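Local coordinates for protein RNA 2'-o-ribose methyltransferase (Thermus thermophilus, PDB 1IPA) that probably transfers methyl groups to the 2'-hydroxyl of RNA riboses, as a knotted SPOUT-class methyltransferase of the TrmH family, at residues R23-I37 with S88-M102. Numbering follows the deposited sequence.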
ATOM      1  N   ARG A  23       9.829 -14.706  -3.499  1.00 26.44           N
ATOM      2  CA  ARG A  23      10.065 -13.810  -2.380  1.00 26.97           C
ATOM      3  C   ARG A  23       9.680 -14.516  -1.091  1.00 28.92           C
ATOM      4  O   ARG A  23      10.382 -14.432  -0.087  1.00 28.21           O
ATOM      5  CB  ARG A  23       9.220 -12.542  -2.506  1.00 25.40           C
ATOM      6  CG  ARG A  23       9.516 -11.703  -3.725  1.00 25.67           C
ATOM      7  CD  ARG A  23       8.837 -10.359  -3.607  1.00 27.56           C
ATOM      8  NE  ARG A  23       7.395 -10.423  -3.827  1.00 27.74           N
ATOM      9  CZ  ARG A  23       6.821 -10.357  -5.027  1.00 27.79           C
ATOM     10  NH1 ARG A  23       7.569 -10.229  -6.116  1.00 26.80           N
ATOM     11  NH2 ARG A  23       5.497 -10.382  -5.136  1.00 28.71           N
ATOM     12  N   ASP A  24       8.555 -15.219  -1.128  1.00 31.37           N
ATOM     13  CA  ASP A  24       8.063 -15.909   0.053  1.00 33.22           C
ATOM     14  C   ASP A  24       8.937 -17.063   0.518  1.00 33.99           C
ATOM     15  O   ASP A  24       9.194 -17.207   1.711  1.00 35.10           O
ATOM     16  CB  ASP A  24       6.637 -16.421  -0.182  1.00 33.40           C
ATOM     17  CG  ASP A  24       5.659 -15.302  -0.486  1.00 34.34           C
ATOM     18  OD1 ASP A  24       5.885 -14.164  -0.021  1.00 33.08           O
ATOM     19  OD2 ASP A  24       4.656 -15.567  -1.183  1.00 37.10           O
ATOM     20  N   SER A  25       9.411 -17.877  -0.415  1.00 33.17           N
ATOM     21  CA  SER A  25      10.216 -19.016  -0.026  1.00 33.42           C
ATOM     22  C   SER A  25      11.585 -18.590   0.473  1.00 31.88           C
ATOM     23  O   SER A  25      12.111 -19.185   1.404  1.00 33.22           O
ATOM     24  CB  SER A  25      10.351 -20.004  -1.188  1.00 32.37           C
ATOM     25  OG  SER A  25      11.301 -19.554  -2.128  1.00 37.08           O
ATOM     26  N   GLN A  26      12.153 -17.551  -0.125  1.00 32.06           N
ATOM     27  CA  GLN A  26      13.476 -17.080   0.289  1.00 31.96           C
ATOM     28  C   GLN A  26      13.431 -15.973   1.332  1.00 31.86           C
ATOM     29  O   GLN A  26      14.467 -15.556   1.836  1.00 31.72           O
ATOM     30  CB  GLN A  26      14.262 -16.576  -0.911  1.00 33.46           C
ATOM     31  CG  GLN A  26      14.587 -17.645  -1.924  1.00 39.97           C
ATOM     32  CD  GLN A  26      15.174 -17.054  -3.184  1.00 43.22           C
ATOM     33  OE1 GLN A  26      14.533 -16.246  -3.863  1.00 45.42           O
ATOM     34  NE2 GLN A  26      16.401 -17.444  -3.502  1.00 44.69           N
ATOM     35  N   ARG A  27      12.233 -15.504   1.655  1.00 31.28           N
ATOM     36  CA  ARG A  27      12.067 -14.437   2.631  1.00 32.09           C
ATOM     37  C   ARG A  27      12.901 -13.206   2.300  1.00 31.57           C
ATOM     38  O   ARG A  27      13.513 -12.601   3.180  1.00 33.13           O
ATOM     39  CB  ARG A  27      12.407 -14.938   4.030  1.00 32.11           C
ATOM     40  CG  ARG A  27      11.399 -15.932   4.547  1.00 37.16           C
ATOM     41  CD  ARG A  27      11.789 -16.474   5.896  1.00 41.27           C
ATOM     42  NE  ARG A  27      10.922 -17.580   6.284  1.00 48.04           N
ATOM     43  CZ  ARG A  27      11.038 -18.267   7.417  1.00 50.09           C
ATOM     44  NH1 ARG A  27      11.993 -17.970   8.293  1.00 50.54           N
ATOM     45  NH2 ARG A  27      10.188 -19.255   7.673  1.00 51.40           N
ATOM     46  N   ARG A  28      12.913 -12.833   1.027  1.00 30.18           N
ATOM     47  CA  ARG A  28      13.650 -11.659   0.590  1.00 30.57           C
ATOM     48  C   ARG A  28      12.887 -10.909  -0.498  1.00 29.93           C
ATOM     49  O   ARG A  28      12.052 -11.491  -1.198  1.00 30.38           O
ATOM     50  CB  ARG A  28      15.036 -12.075   0.110  1.00 31.80           C
ATOM     51  CG  ARG A  28      15.956 -12.387   1.272  1.00 35.50           C
ATOM     52  CD  ARG A  28      17.261 -12.993   0.835  1.00 38.14           C
ATOM     53  NE  ARG A  28      18.182 -13.104   1.963  1.00 41.90           N
ATOM     54  CZ  ARG A  28      17.985 -13.876   3.027  1.00 42.05           C
ATOM     55  NH1 ARG A  28      16.892 -14.621   3.118  1.00 42.35           N
ATOM     56  NH2 ARG A  28      18.880 -13.897   4.005  1.00 42.89           N
ATOM     57  N   PHE A  29      13.154  -9.614  -0.619  1.00 26.36           N
ATOM     58  CA  PHE A  29      12.486  -8.797  -1.619  1.00 25.39           C
ATOM     59  C   PHE A  29      13.324  -7.573  -1.956  1.00 26.04           C
ATOM     60  O   PHE A  29      14.183  -7.156  -1.175  1.00 24.38           O
ATOM     61  CB  PHE A  29      11.075  -8.382  -1.147  1.00 23.21           C
ATOM     62  CG  PHE A  29      11.063  -7.505   0.078  1.00 22.53           C
ATOM     63  CD1 PHE A  29      10.768  -6.146  -0.027  1.00 19.35           C
ATOM     64  CD2 PHE A  29      11.325  -8.037   1.343  1.00 22.28           C
ATOM     65  CE1 PHE A  29      10.733  -5.328   1.100  1.00 15.93           C
ATOM     66  CE2 PHE A  29      11.290  -7.220   2.481  1.00 20.64           C
ATOM     67  CZ  PHE A  29      10.991  -5.860   2.351  1.00 17.86           C
ATOM     68  N   LEU A  30      13.065  -7.014  -3.134  1.00 23.86           N
ATOM     69  CA  LEU A  30      13.794  -5.864  -3.618  1.00 23.51           C
ATOM     70  C   LEU A  30      13.085  -4.575  -3.269  1.00 24.61           C
ATOM     71  O   LEU A  30      11.852  -4.514  -3.223  1.00 24.01           O
ATOM     72  CB  LEU A  30      13.960  -5.960  -5.135  1.00 23.03           C
ATOM     73  CG  LEU A  30      14.636  -7.228  -5.661  1.00 21.71           C
ATOM     74  CD1 LEU A  30      14.356  -7.381  -7.147  1.00 19.85           C
ATOM     75  CD2 LEU A  30      16.124  -7.173  -5.377  1.00 20.54           C
ATOM     76  N   ILE A  31      13.874  -3.543  -3.010  1.00 23.16           N
ATOM     77  CA  ILE A  31      13.321  -2.250  -2.685  1.00 23.22           C
ATOM     78  C   ILE A  31      13.966  -1.199  -3.586  1.00 25.69           C
ATOM     79  O   ILE A  31      15.101  -0.782  -3.358  1.00 28.15           O
ATOM     80  CB  ILE A  31      13.570  -1.900  -1.212  1.00 21.75           C
ATOM     81  CG1 ILE A  31      13.006  -3.015  -0.311  1.00 19.31           C
ATOM     82  CG2 ILE A  31      12.934  -0.556  -0.893  1.00 17.71           C
ATOM     83  CD1 ILE A  31      13.211  -2.786   1.199  1.00 17.71           C
ATOM     84  N   GLU A  32      13.233  -0.792  -4.618  1.00 25.79           N
ATOM     85  CA  GLU A  32      13.693   0.214  -5.580  1.00 27.12           C
ATOM     86  C   GLU A  32      13.348   1.650  -5.150  1.00 27.34           C
ATOM     87  O   GLU A  32      12.196   1.956  -4.833  1.00 27.02           O
ATOM     88  CB  GLU A  32      13.080  -0.085  -6.956  1.00 24.52           C
ATOM     89  CG  GLU A  32      13.223   1.007  -8.003  1.00 26.11           C
ATOM     90  CD  GLU A  32      12.909   0.511  -9.429  1.00 27.54           C
ATOM     91  OE1 GLU A  32      11.949  -0.277  -9.611  1.00 24.60           O
ATOM     92  OE2 GLU A  32      13.622   0.921 -10.372  1.00 28.55           O
ATOM     93  N   GLY A  33      14.354   2.521  -5.135  1.00 26.12           N
ATOM     94  CA  GLY A  33      14.128   3.905  -4.766  1.00 25.67           C
ATOM     95  C   GLY A  33      14.712   4.299  -3.426  1.00 26.56           C
ATOM     96  O   GLY A  33      14.519   3.607  -2.421  1.00 27.18           O
ATOM     97  N   ALA A  34      15.412   5.428  -3.408  1.00 26.22           N
ATOM     98  CA  ALA A  34      16.044   5.933  -2.196  1.00 27.13           C
ATOM     99  C   ALA A  34      15.067   6.222  -1.061  1.00 29.25           C
ATOM    100  O   ALA A  34      15.380   5.984   0.115  1.00 29.32           O
ATOM    101  CB  ALA A  34      16.841   7.182  -2.516  1.00 27.01           C
ATOM    102  N   ARG A  35      13.888   6.744  -1.390  1.00 28.17           N
ATOM    103  CA  ARG A  35      12.930   7.035  -0.328  1.00 29.10           C
ATOM    104  C   ARG A  35      12.301   5.747   0.203  1.00 26.91           C
ATOM    105  O   ARG A  35      12.172   5.571   1.415  1.00 26.94           O
ATOM    106  CB  ARG A  35      11.834   7.997  -0.802  1.00 29.97           C
ATOM    107  CG  ARG A  35      11.075   8.617   0.368  1.00 35.47           C
ATOM    108  CD  ARG A  35      12.040   9.393   1.252  1.00 36.54           C
ATOM    109  NE  ARG A  35      11.710   9.348   2.672  1.00 39.70           N
ATOM    110  CZ  ARG A  35      10.885  10.188   3.294  1.00 44.46           C
ATOM    111  NH1 ARG A  35      10.281  11.167   2.625  1.00 45.18           N
ATOM    112  NH2 ARG A  35      10.675  10.056   4.602  1.00 44.86           N
ATOM    113  N   GLU A  36      11.911   4.850  -0.701  1.00 24.76           N
ATOM    114  CA  GLU A  36      11.328   3.578  -0.285  1.00 25.27           C
ATOM    115  C   GLU A  36      12.328   2.841   0.605  1.00 24.67           C
ATOM    116  O   GLU A  36      11.970   2.332   1.657  1.00 24.81           O
ATOM    117  CB  GLU A  36      10.988   2.705  -1.496  1.00 25.47           C
ATOM    118  CG  GLU A  36       9.849   3.223  -2.360  1.00 29.14           C
ATOM    119  CD  GLU A  36      10.171   4.554  -3.020  1.00 33.62           C
ATOM    120  OE1 GLU A  36      11.370   4.838  -3.250  1.00 33.43           O
ATOM    121  OE2 GLU A  36       9.225   5.311  -3.321  1.00 34.66           O
ATOM    122  N   ILE A  37      13.587   2.798   0.182  1.00 25.12           N
ATOM    123  CA  ILE A  37      14.624   2.131   0.961  1.00 24.79           C
ATOM    124  C   ILE A  37      14.750   2.771   2.345  1.00 26.20           C
ATOM    125  O   ILE A  37      14.875   2.073   3.353  1.00 26.53           O
ATOM    126  CB  ILE A  37      15.989   2.195   0.238  1.00 23.58           C
ATOM    127  CG1 ILE A  37      15.971   1.273  -0.984  1.00 20.67           C
ATOM    128  CG2 ILE A  37      17.104   1.821   1.188  1.00 23.93           C
ATOM    129  CD1 ILE A  37      17.150   1.441  -1.917  1.00 16.12           C
ATOM    130  N   SER A  88      13.995  -3.549 -12.074  1.00 33.48           N
ATOM    131  CA  SER A  88      13.048  -2.451 -11.932  1.00 33.09           C
ATOM    132  C   SER A  88      11.621  -2.729 -12.383  1.00 34.13           C
ATOM    133  O   SER A  88      11.364  -3.594 -13.221  1.00 34.98           O
ATOM    134  CB  SER A  88      13.576  -1.223 -12.684  1.00 33.36           C
ATOM    135  OG  SER A  88      12.678  -0.130 -12.589  1.00 31.51           O
ATOM    136  N   VAL A  89      10.691  -1.968 -11.818  1.00 34.03           N
ATOM    137  CA  VAL A  89       9.288  -2.104 -12.161  1.00 35.46           C
ATOM    138  C   VAL A  89       8.779  -0.733 -12.615  1.00 36.94           C
ATOM    139  O   VAL A  89       7.580  -0.489 -12.659  1.00 39.05           O
ATOM    140  CB  VAL A  89       8.476  -2.623 -10.944  1.00 34.76           C
ATOM    141  CG1 VAL A  89       8.266  -1.524  -9.929  1.00 32.15           C
ATOM    142  CG2 VAL A  89       7.173  -3.198 -11.400  1.00 37.21           C
ATOM    143  N   ARG A  90       9.718   0.147 -12.960  1.00 37.72           N
ATOM    144  CA  ARG A  90       9.416   1.504 -13.417  1.00 39.34           C
ATOM    145  C   ARG A  90       9.861   1.692 -14.866  1.00 42.07           C
ATOM    146  O   ARG A  90      10.627   0.888 -15.392  1.00 41.60           O
ATOM    147  CB  ARG A  90      10.180   2.527 -12.581  1.00 37.52           C
ATOM    148  CG  ARG A  90      10.235   2.237 -11.110  1.00 37.87           C
ATOM    149  CD  ARG A  90      11.076   3.283 -10.422  1.00 35.90           C
ATOM    150  NE  ARG A  90      10.934   3.222  -8.976  1.00 35.81           N
ATOM    151  CZ  ARG A  90      11.411   4.142  -8.151  1.00 37.49           C
ATOM    152  NH1 ARG A  90      12.059   5.186  -8.643  1.00 36.53           N
ATOM    153  NH2 ARG A  90      11.227   4.026  -6.839  1.00 38.65           N
ATOM    154  N   ASP A  91       9.392   2.766 -15.504  1.00 44.82           N
ATOM    155  CA  ASP A  91       9.799   3.056 -16.876  1.00 46.51           C
ATOM    156  C   ASP A  91      11.279   3.407 -16.819  1.00 46.69           C
ATOM    157  O   ASP A  91      12.073   2.921 -17.623  1.00 47.25           O
ATOM    158  CB  ASP A  91       9.002   4.228 -17.451  1.00 49.21           C
ATOM    159  CG  ASP A  91       7.547   3.876 -17.704  1.00 51.84           C
ATOM    160  OD1 ASP A  91       7.291   2.892 -18.432  1.00 51.66           O
ATOM    161  OD2 ASP A  91       6.659   4.585 -17.180  1.00 53.62           O
ATOM    162  N   ASN A  92      11.633   4.251 -15.851  1.00 46.26           N
ATOM    163  CA  ASN A  92      13.016   4.665 -15.625  1.00 45.69           C
ATOM    164  C   ASN A  92      13.394   4.238 -14.202  1.00 44.75           C
ATOM    165  O   ASN A  92      12.914   4.815 -13.219  1.00 44.61           O
ATOM    166  CB  ASN A  92      13.164   6.183 -15.754  1.00 47.88           C
ATOM    167  CG  ASN A  92      12.745   6.695 -17.115  1.00 50.87           C
ATOM    168  OD1 ASN A  92      11.554   6.852 -17.395  1.00 53.23           O
ATOM    169  ND2 ASN A  92      13.724   6.950 -17.977  1.00 50.82           N
ATOM    170  N   PRO A  93      14.259   3.218 -14.078  1.00 41.18           N
ATOM    171  CA  PRO A  93      14.719   2.682 -12.793  1.00 39.38           C
ATOM    172  C   PRO A  93      15.525   3.621 -11.900  1.00 37.70           C
ATOM    173  O   PRO A  93      16.211   4.522 -12.378  1.00 38.19           O
ATOM    174  CB  PRO A  93      15.520   1.453 -13.208  1.00 40.56           C
ATOM    175  CG  PRO A  93      16.075   1.852 -14.536  1.00 40.78           C
ATOM    176  CD  PRO A  93      14.876   2.485 -15.195  1.00 41.24           C
ATOM    177  N   ALA A  94      15.429   3.401 -10.592  1.00 35.82           N
ATOM    178  CA  ALA A  94      16.170   4.202  -9.630  1.00 33.82           C
ATOM    179  C   ALA A  94      17.641   3.833  -9.769  1.00 33.75           C
ATOM    180  O   ALA A  94      17.985   2.869 -10.453  1.00 31.30           O
ATOM    181  CB  ALA A  94      15.695   3.912  -8.228  1.00 33.93           C
ATOM    182  N   GLY A  95      18.509   4.602  -9.125  1.00 33.10           N
ATOM    183  CA  GLY A  95      19.927   4.315  -9.213  1.00 35.02           C
ATOM    184  C   GLY A  95      20.348   3.492  -8.017  1.00 34.76           C
ATOM    185  O   GLY A  95      21.490   3.037  -7.925  1.00 35.75           O
ATOM    186  N   LEU A  96      19.404   3.292  -7.104  1.00 33.64           N
ATOM    187  CA  LEU A  96      19.660   2.540  -5.886  1.00 31.77           C
ATOM    188  C   LEU A  96      18.538   1.557  -5.604  1.00 30.54           C
ATOM    189  O   LEU A  96      17.391   1.957  -5.394  1.00 30.92           O
ATOM    190  CB  LEU A  96      19.806   3.501  -4.708  1.00 31.03           C
ATOM    191  CG  LEU A  96      20.276   2.904  -3.383  1.00 31.76           C
ATOM    192  CD1 LEU A  96      21.708   2.399  -3.528  1.00 30.43           C
ATOM    193  CD2 LEU A  96      20.192   3.970  -2.291  1.00 30.70           C
ATOM    194  N   ILE A  97      18.878   0.271  -5.619  1.00 29.58           N
ATOM    195  CA  ILE A  97      17.928  -0.807  -5.351  1.00 27.38           C
ATOM    196  C   ILE A  97      18.543  -1.682  -4.278  1.00 27.11           C
ATOM    197  O   ILE A  97      19.716  -2.037  -4.369  1.00 28.55           O
ATOM    198  CB  ILE A  97      17.698  -1.707  -6.576  1.00 27.32           C
ATOM    199  CG1 ILE A  97      17.098  -0.910  -7.731  1.00 27.34           C
ATOM    200  CG2 ILE A  97      16.786  -2.860  -6.189  1.00 28.50           C
ATOM    201  CD1 ILE A  97      16.816  -1.761  -8.968  1.00 25.22           C
ATOM    202  N   ALA A  98      17.762  -2.052  -3.271  1.00 25.94           N
ATOM    203  CA  ALA A  98      18.305  -2.875  -2.209  1.00 23.76           C
ATOM    204  C   ALA A  98      17.651  -4.240  -2.100  1.00 25.20           C
ATOM    205  O   ALA A  98      16.548  -4.466  -2.603  1.00 25.92           O
ATOM    206  CB  ALA A  98      18.190  -2.142  -0.889  1.00 23.53           C
ATOM    207  N   LEU A  99      18.362  -5.158  -1.461  1.00 24.98           N
ATOM    208  CA  LEU A  99      17.854  -6.498  -1.227  1.00 25.14           C
ATOM    209  C   LEU A  99      17.486  -6.470   0.242  1.00 26.11           C
ATOM    210  O   LEU A  99      18.326  -6.153   1.087  1.00 27.43           O
ATOM    211  CB  LEU A  99      18.941  -7.549  -1.463  1.00 24.02           C
ATOM    212  CG  LEU A  99      18.555  -9.004  -1.172  1.00 24.16           C
ATOM    213  CD1 LEU A  99      17.387  -9.408  -2.080  1.00 23.16           C
ATOM    214  CD2 LEU A  99      19.750  -9.926  -1.400  1.00 21.52           C
ATOM    215  N   ALA A 100      16.244  -6.803   0.558  1.00 25.46           N
ATOM    216  CA  ALA A 100      15.807  -6.775   1.941  1.00 24.77           C
ATOM    217  C   ALA A 100      15.360  -8.134   2.453  1.00 25.64           C
ATOM    218  O   ALA A 100      14.983  -9.008   1.683  1.00 25.31           O
ATOM    219  CB  ALA A 100      14.677  -5.772   2.091  1.00 25.21           C
ATOM    220  N   ARG A 101      15.412  -8.292   3.771  1.00 28.57           N
ATOM    221  CA  ARG A 101      14.987  -9.511   4.444  1.00 30.39           C
ATOM    222  C   ARG A 101      13.505  -9.330   4.778  1.00 31.85           C
ATOM    223  O   ARG A 101      13.128  -8.332   5.383  1.00 31.10           O
ATOM    224  CB  ARG A 101      15.768  -9.676   5.748  1.00 33.86           C
ATOM    225  CG  ARG A 101      16.741 -10.833   5.790  1.00 40.80           C
ATOM    226  CD  ARG A 101      16.066 -12.138   6.213  1.00 44.11           C
ATOM    227  NE  ARG A 101      17.060 -13.181   6.455  1.00 47.77           N
ATOM    228  CZ  ARG A 101      16.784 -14.399   6.911  1.00 49.47           C
ATOM    229  NH1 ARG A 101      15.532 -14.744   7.179  1.00 50.47           N
ATOM    230  NH2 ARG A 101      17.765 -15.268   7.113  1.00 50.81           N
ATOM    231  N   MET A 102      12.662 -10.279   4.385  1.00 34.10           N
ATOM    232  CA  MET A 102      11.241 -10.175   4.693  1.00 37.48           C
ATOM    233  C   MET A 102      11.075 -10.226   6.222  1.00 42.45           C
ATOM    234  O   MET A 102      11.353 -11.236   6.855  1.00 43.10           O
ATOM    235  CB  MET A 102      10.477 -11.320   4.024  1.00 33.75           C
ATOM    236  CG  MET A 102       8.985 -11.110   3.914  1.00 28.04           C
ATOM    237  SD  MET A 102       8.162 -12.466   3.081  1.00 18.47           S
ATOM    238  CE  MET A 102       8.354 -11.979   1.428  1.00 23.52           C
TER
HETATM  239  O   HOH W   1       9.891   0.743  -8.163  1.00 34.94           O
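Strands 28-32 and 96-101 run antiparallel, their axes 4.6 Å apart at closest. Phe29 with Ala100 and Ile31 with Ala98 form the hydrogen-bonded pairs, and Met102 N to Arg27 O and Gly33 N to Leu96 O extend the pairing. Strand 28-32 is an edge strand of the mixed sheet of the probable RNA-binding domain. On one face the methyl of Ala100 sits over the Phe29 ring in a CH-pi contact, CB 3.9 Å from the centroid, and Ile31 CD1 touches the same methyl. Ile37 CD1 packs on Leu96 CG and Ala98 CB. On the other face the Arg28 and Arg101 guanidiniums, planes 51° apart, lie close, and Glu48 on strand 47-53 pairs with Arg28. With CG anti to the backbone N (chi1 168°), Glu32 presents OE2 to Ser88 OG (2.6 Å) on its syn lone pair. Ala94 N meets Glu32 OE2 at 3.1 Å on the anti side, 16° out of the carboxylate plane. Val89 N reaches the syn lone pair of Glu32 OE1 at 3.1 Å. Glu32 CG lies over one face of the Arg90 guanidinium, and a water links OE1 to Arg90 NE. A glutamine here would probably leave Arg90 with only its long Glu36 salt bridge in this network and cost the loop donors an acceptor. Three protein donors on one buried carboxylate, with Arg90 alongside, probably stabilise its negative charge and fix the 88-94 loop against the edge strand.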